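PDB 6RIW: ORF10, which forms the ketosynthase-chain length factor didomain of a polyunsaturated fatty acid synthase and probably catalyses acyl-chain elongation through 3-oxoacyl-[acyl-carrier-protein] synthase activity. Local coordinates for residues 131-134 with 135-138; 589-592 with 593-597. All coordinates share one frame; numbering follows the deposited sequence.

Contact 1: residues 131-134 with 135-138; sequences QLFM and PLYH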
loop_
_atom_site.group_PDB
_atom_site.type_symbol
_atom_site.label_atom_id
_atom_site.label_comp_id
_atom_site.label_asym_id
_atom_site.label_seq_id
_atom_site.Cartn_x
_atom_site.Cartn_y
_atom_site.Cartn_z
ATOM N N GLN A 131 -16.035 -0.260 9.292
ATOM C CA GLN A 131 -16.862 0.103 10.439
ATOM C C GLN A 131 -16.651 1.550 10.857
ATOM O O GLN A 131 -17.549 2.161 11.452
ATOM C CB GLN A 131 -16.564 -0.814 11.637
ATOM C CG GLN A 131 -16.908 -2.283 11.444
ATOM C CD GLN A 131 -18.348 -2.599 11.842
ATOM O OE1 GLN A 131 -19.104 -1.710 12.241
ATOM N NE2 GLN A 131 -18.734 -3.874 11.721
ATOM N N LEU A 132 -15.491 2.117 10.548
ATOM C CA LEU A 132 -15.167 3.475 10.966
ATOM C C LEU A 132 -15.730 4.547 10.043
ATOM O O LEU A 132 -15.767 5.708 10.449
ATOM C CB LEU A 132 -13.640 3.647 11.064
ATOM C CG LEU A 132 -12.952 2.778 12.131
ATOM C CD1 LEU A 132 -11.440 2.704 11.904
ATOM C CD2 LEU A 132 -13.228 3.309 13.511
ATOM N N PHE A 133 -16.173 4.202 8.830
ATOM C CA PHE A 133 -16.544 5.232 7.862
ATOM C C PHE A 133 -17.956 5.080 7.309
ATOM O O PHE A 133 -18.588 6.082 6.978
ATOM C CB PHE A 133 -15.528 5.255 6.720
ATOM C CG PHE A 133 -14.136 5.503 7.211
ATOM C CD1 PHE A 133 -13.823 6.729 7.808
ATOM C CD2 PHE A 133 -13.167 4.504 7.154
ATOM C CE1 PHE A 133 -12.541 6.951 8.314
ATOM C CE2 PHE A 133 -11.888 4.715 7.633
ATOM C CZ PHE A 133 -11.561 5.930 8.225
ATOM N N MET A 134 -18.459 3.855 7.195
ATOM C CA MET A 134 -19.808 3.670 6.651
ATOM C C MET A 134 -20.866 4.545 7.321
ATOM O O MET A 134 -21.761 5.035 6.608
ATOM C CB MET A 134 -20.229 2.195 6.767
ATOM C CG MET A 134 -19.555 1.221 5.840
ATOM S SD MET A 134 -19.323 1.768 4.125
ATOM C CE MET A 134 -17.893 0.770 3.689
ATOM N N PRO A 135 -20.865 4.752 8.640
ATOM C CA PRO A 135 -21.946 5.552 9.233
ATOM C C PRO A 135 -21.975 6.989 8.740
ATOM O O PRO A 135 -23.039 7.603 8.786
ATOM C CB PRO A 135 -21.654 5.486 10.738
ATOM C CG PRO A 135 -20.878 4.247 10.921
ATOM C CD PRO A 135 -19.994 4.176 9.688
ATOM N N LEU A 136 -20.848 7.544 8.278
ATOM C CA LEU A 136 -20.877 8.874 7.663
ATOM C C LEU A 136 -21.869 8.906 6.504
ATOM O O LEU A 136 -22.795 9.722 6.486
ATOM C CB LEU A 136 -19.492 9.260 7.144
ATOM C CG LEU A 136 -18.360 9.430 8.161
ATOM C CD1 LEU A 136 -16.989 9.431 7.446
ATOM C CD2 LEU A 136 -18.597 10.726 8.919
ATOM N N TYR A 137 -21.669 8.035 5.513
ATOM C CA TYR A 137 -22.512 8.083 4.318
ATOM C C TYR A 137 -23.934 7.664 4.640
ATOM O O TYR A 137 -24.894 8.214 4.079
ATOM C CB TYR A 137 -21.963 7.179 3.220
ATOM C CG TYR A 137 -20.462 7.057 3.233
ATOM C CD1 TYR A 137 -19.668 8.208 3.168
ATOM C CD2 TYR A 137 -19.840 5.797 3.305
ATOM C CE1 TYR A 137 -18.287 8.120 3.207
ATOM C CE2 TYR A 137 -18.461 5.686 3.328
ATOM C CZ TYR A 137 -17.690 6.851 3.262
ATOM O OH TYR A 137 -16.319 6.763 3.300
ATOM N N HIS A 138 -24.090 6.667 5.507
ATOM C CA HIS A 138 -25.409 6.066 5.681
ATOM C C HIS A 138 -26.297 6.889 6.601
ATOM O O HIS A 138 -27.522 6.884 6.429
ATOM C CB HIS A 138 -25.246 4.607 6.151
ATOM C CG HIS A 138 -24.609 3.737 5.107
ATOM N ND1 HIS A 138 -23.885 2.598 5.403
ATOM C CD2 HIS A 138 -24.571 3.867 3.757
ATOM C CE1 HIS A 138 -23.450 2.055 4.275
ATOM N NE2 HIS A 138 -23.852 2.810 3.263
#
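At a proline kink in helix 129-148, within the first ketosynthase-family unit of the chain, Phe-133 and Met-134 meet Leu-136, Tyr-137 and His-138. The backbone shows where the kink lies: Pro-135 has no N-H to give and the N of Leu-136 makes no bond to the turn before, turning instead to Phe-133 O at 3.0 Å. That bond is bent, 136° at the hydrogen, and its donor stands above the carbonyl plane. An i to i+4 bond is present at His-138, whose N reaches Met-134 O at 3.0 Å, with the donor almost in line with the carbonyl.

The Phe-133 oxygen also lies over one face of the Tyr-137 ring, offset toward its rim, with CE2 3.7 Å from O. The Met-134 chain is bent at chi2 (-42°), and its SD comes to the edge of the tyrosine ring, 4.1 Å from Tyr-137 CE2 and 83° off the ring normal, a Met-aromatic contact. Met-134 SD also approaches the His-138 ring obliquely, 4.1 Å from His-138 CE1, as the two side chains run alongside each other. Phe-133 and Leu-136 likewise point the same way; leucine CD1 sits at the phenylalanine ring edge, 4.2 Å from Phe-133 CD1, while Leu-132 CB lies over the centre of one ring face.

The buried polar ends are satisfied by distant parts of the sequence: Tyr-137 OH bonds to Glu-700 and His-138 NE2 to the backbone oxygen of Gly-593. The arrangement is that of a proline-kinked helix, its aromatic and sulfur-bearing side chains set against the second ketosynthase-family unit of a KS-chain length factor didomain.

Contact 2: residues 589-592 with 593-597; sequences HQYR and GRVNL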
loop_
_atom_site.group_PDB
_atom_site.type_symbol
_atom_site.label_atom_id
_atom_site.label_comp_id
_atom_site.label_asym_id
_atom_site.label_seq_id
_atom_site.Cartn_x
_atom_site.Cartn_y
_atom_site.Cartn_z
ATOM N N HIS A 589 -13.905 3.823 0.869
ATOM C CA HIS A 589 -15.026 3.236 1.601
ATOM C C HIS A 589 -16.368 3.661 1.025
ATOM O O HIS A 589 -17.378 3.003 1.293
ATOM C CB HIS A 589 -14.937 3.608 3.089
ATOM C CG HIS A 589 -13.727 3.022 3.756
ATOM N ND1 HIS A 589 -12.556 3.730 3.927
ATOM C CD2 HIS A 589 -13.499 1.784 4.262
ATOM C CE1 HIS A 589 -11.653 2.953 4.512
ATOM N NE2 HIS A 589 -12.204 1.772 4.742
ATOM N N GLN A 590 -16.391 4.730 0.223
ATOM C CA GLN A 590 -17.646 5.151 -0.381
ATOM C C GLN A 590 -18.168 4.127 -1.376
ATOM O O GLN A 590 -19.375 4.085 -1.620
ATOM C CB GLN A 590 -17.466 6.520 -1.053
ATOM C CG GLN A 590 -17.194 7.626 -0.050
ATOM C CD GLN A 590 -16.736 8.912 -0.710
ATOM O OE1 GLN A 590 -16.933 9.095 -1.902
ATOM N NE2 GLN A 590 -16.134 9.813 0.068
ATOM N N TYR A 591 -17.292 3.299 -1.954
ATOM C CA TYR A 591 -17.753 2.337 -2.946
ATOM C C TYR A 591 -18.656 1.275 -2.316
ATOM O O TYR A 591 -19.772 1.018 -2.802
ATOM C CB TYR A 591 -16.570 1.690 -3.659
ATOM C CG TYR A 591 -17.059 0.652 -4.622
ATOM C CD1 TYR A 591 -17.824 1.015 -5.719
ATOM C CD2 TYR A 591 -16.802 -0.697 -4.406
ATOM C CE1 TYR A 591 -18.329 0.055 -6.592
ATOM C CE2 TYR A 591 -17.288 -1.659 -5.272
ATOM C CZ TYR A 591 -18.049 -1.272 -6.362
ATOM O OH TYR A 591 -18.534 -2.230 -7.214
ATOM N N ARG A 592 -18.198 0.628 -1.244
ATOM C CA ARG A 592 -19.116 -0.262 -0.527
ATOM C C ARG A 592 -20.248 0.530 0.125
ATOM O O ARG A 592 -21.371 0.021 0.266
ATOM C CB ARG A 592 -18.367 -1.092 0.523
ATOM C CG ARG A 592 -19.306 -2.089 1.225
ATOM C CD ARG A 592 -18.591 -3.100 2.108
ATOM N NE ARG A 592 -19.606 -3.929 2.771
ATOM C CZ ARG A 592 -19.390 -5.149 3.257
ATOM N NH1 ARG A 592 -18.192 -5.697 3.165
ATOM N NH2 ARG A 592 -20.384 -5.821 3.832
ATOM N N GLY A 593 -19.979 1.776 0.518
ATOM C CA GLY A 593 -21.046 2.646 0.983
ATOM C C GLY A 593 -22.211 2.707 0.014
ATOM O O GLY A 593 -23.369 2.793 0.429
ATOM N N ARG A 594 -21.925 2.648 -1.287
ATOM C CA ARG A 594 -22.987 2.549 -2.292
ATOM C C ARG A 594 -23.517 1.119 -2.419
ATOM O O ARG A 594 -24.728 0.869 -2.332
ATOM C CB ARG A 594 -22.448 3.044 -3.639
ATOM C CG ARG A 594 -23.324 2.704 -4.853
ATOM C CD ARG A 594 -22.561 2.605 -6.183
ATOM N NE ARG A 594 -23.428 1.915 -7.140
ATOM C CZ ARG A 594 -24.330 2.513 -7.911
ATOM N NH1 ARG A 594 -24.452 3.828 -7.888
ATOM N NH2 ARG A 594 -25.112 1.785 -8.708
ATOM N N VAL A 595 -22.624 0.168 -2.620
ATOM C CA VAL A 595 -23.030 -1.185 -3.010
ATOM C C VAL A 595 -23.905 -1.825 -1.937
ATOM O O VAL A 595 -24.908 -2.493 -2.237
ATOM C CB VAL A 595 -21.781 -2.030 -3.305
ATOM C CG1 VAL A 595 -22.119 -3.495 -3.317
ATOM C CG2 VAL A 595 -21.140 -1.577 -4.635
ATOM N N ASN A 596 -23.570 -1.591 -0.672
ATOM C CA ASN A 596 -24.241 -2.289 0.425
ATOM C C ASN A 596 -25.682 -1.825 0.617
ATOM O O ASN A 596 -26.468 -2.522 1.275
ATOM C CB ASN A 596 -23.431 -2.090 1.707
ATOM C CG ASN A 596 -23.466 -3.293 2.619
ATOM O OD1 ASN A 596 -22.421 -3.757 3.082
ATOM N ND2 ASN A 596 -24.677 -3.777 2.937
ATOM N N LEU A 597 -26.058 -0.685 0.033
ATOM C CA LEU A 597 -27.435 -0.232 0.174
ATOM C C LEU A 597 -28.430 -1.222 -0.438
ATOM O O LEU A 597 -29.610 -1.154 -0.105
ATOM C CB LEU A 597 -27.609 1.161 -0.439
ATOM C CG LEU A 597 -26.885 2.264 0.348
ATOM C CD1 LEU A 597 -26.924 3.596 -0.433
ATOM C CD2 LEU A 597 -27.532 2.441 1.690
#
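Side-chain polar bonding joins Arg-592, on helix 589-595, to Asn-596 four residues on. Asn-596 OD1 receives two bonds, from Arg-592 NE at 2.8 Å and from Arg-592 NH2 at 3.0 Å, a side-on grip on a single oxygen. OD1 lies only 7° out of the guanidinium plane, itself 22° from the amide plane. With CG anti to the backbone N (chi1 -177°) and the chain extended to NE, the arginine runs alongside the asparagine. Its NH1 forms a salt bridge to Asp-227 and NH2 also bonds to Met-41 O, which together would restrict the group's rotation.

Apolar contact is made by Val-595 CG2, over one face of the Tyr-591 ring: 3.6 Å from CZ, a CH-pi contact offset toward the rim.

Backbone bonding is mainly i to i+4, with Gly-593 N to His-589 O at 3.0 Å and Asn-596 N to Arg-592 O at 2.9 Å. Arg-594 N, bonded to Gln-590 O, adds a weak i to i+3 bond to Tyr-591 O.

Arg-594 forms salt bridges with Asp-56 and Asp-626. The whole is a short buried helix of the second ketosynthase-family unit, with an arginine-asparagine bridge, packed against helices 129-148 and 228-237 of the first.

Contact 1 comes first along the chain, on helix 129-148 of the first ketosynthase-family unit; contact 2 follows some 450 residues later, on helix 589-595 of the second. Their centres are nevertheless only about 9 Å apart, and the two helices touch directly. Tyr-137 CZ lies 3.4 Å from Gln-590 CG, and Met-134 CE packs 3.3 Å from His-589 O. Both contacts are about 21 to 22 Å from the centre of the chain, on the same side of it. The evidence thus places 131-138 and 589-597 at the interface between the two units of the didomain, away from the magnesium site.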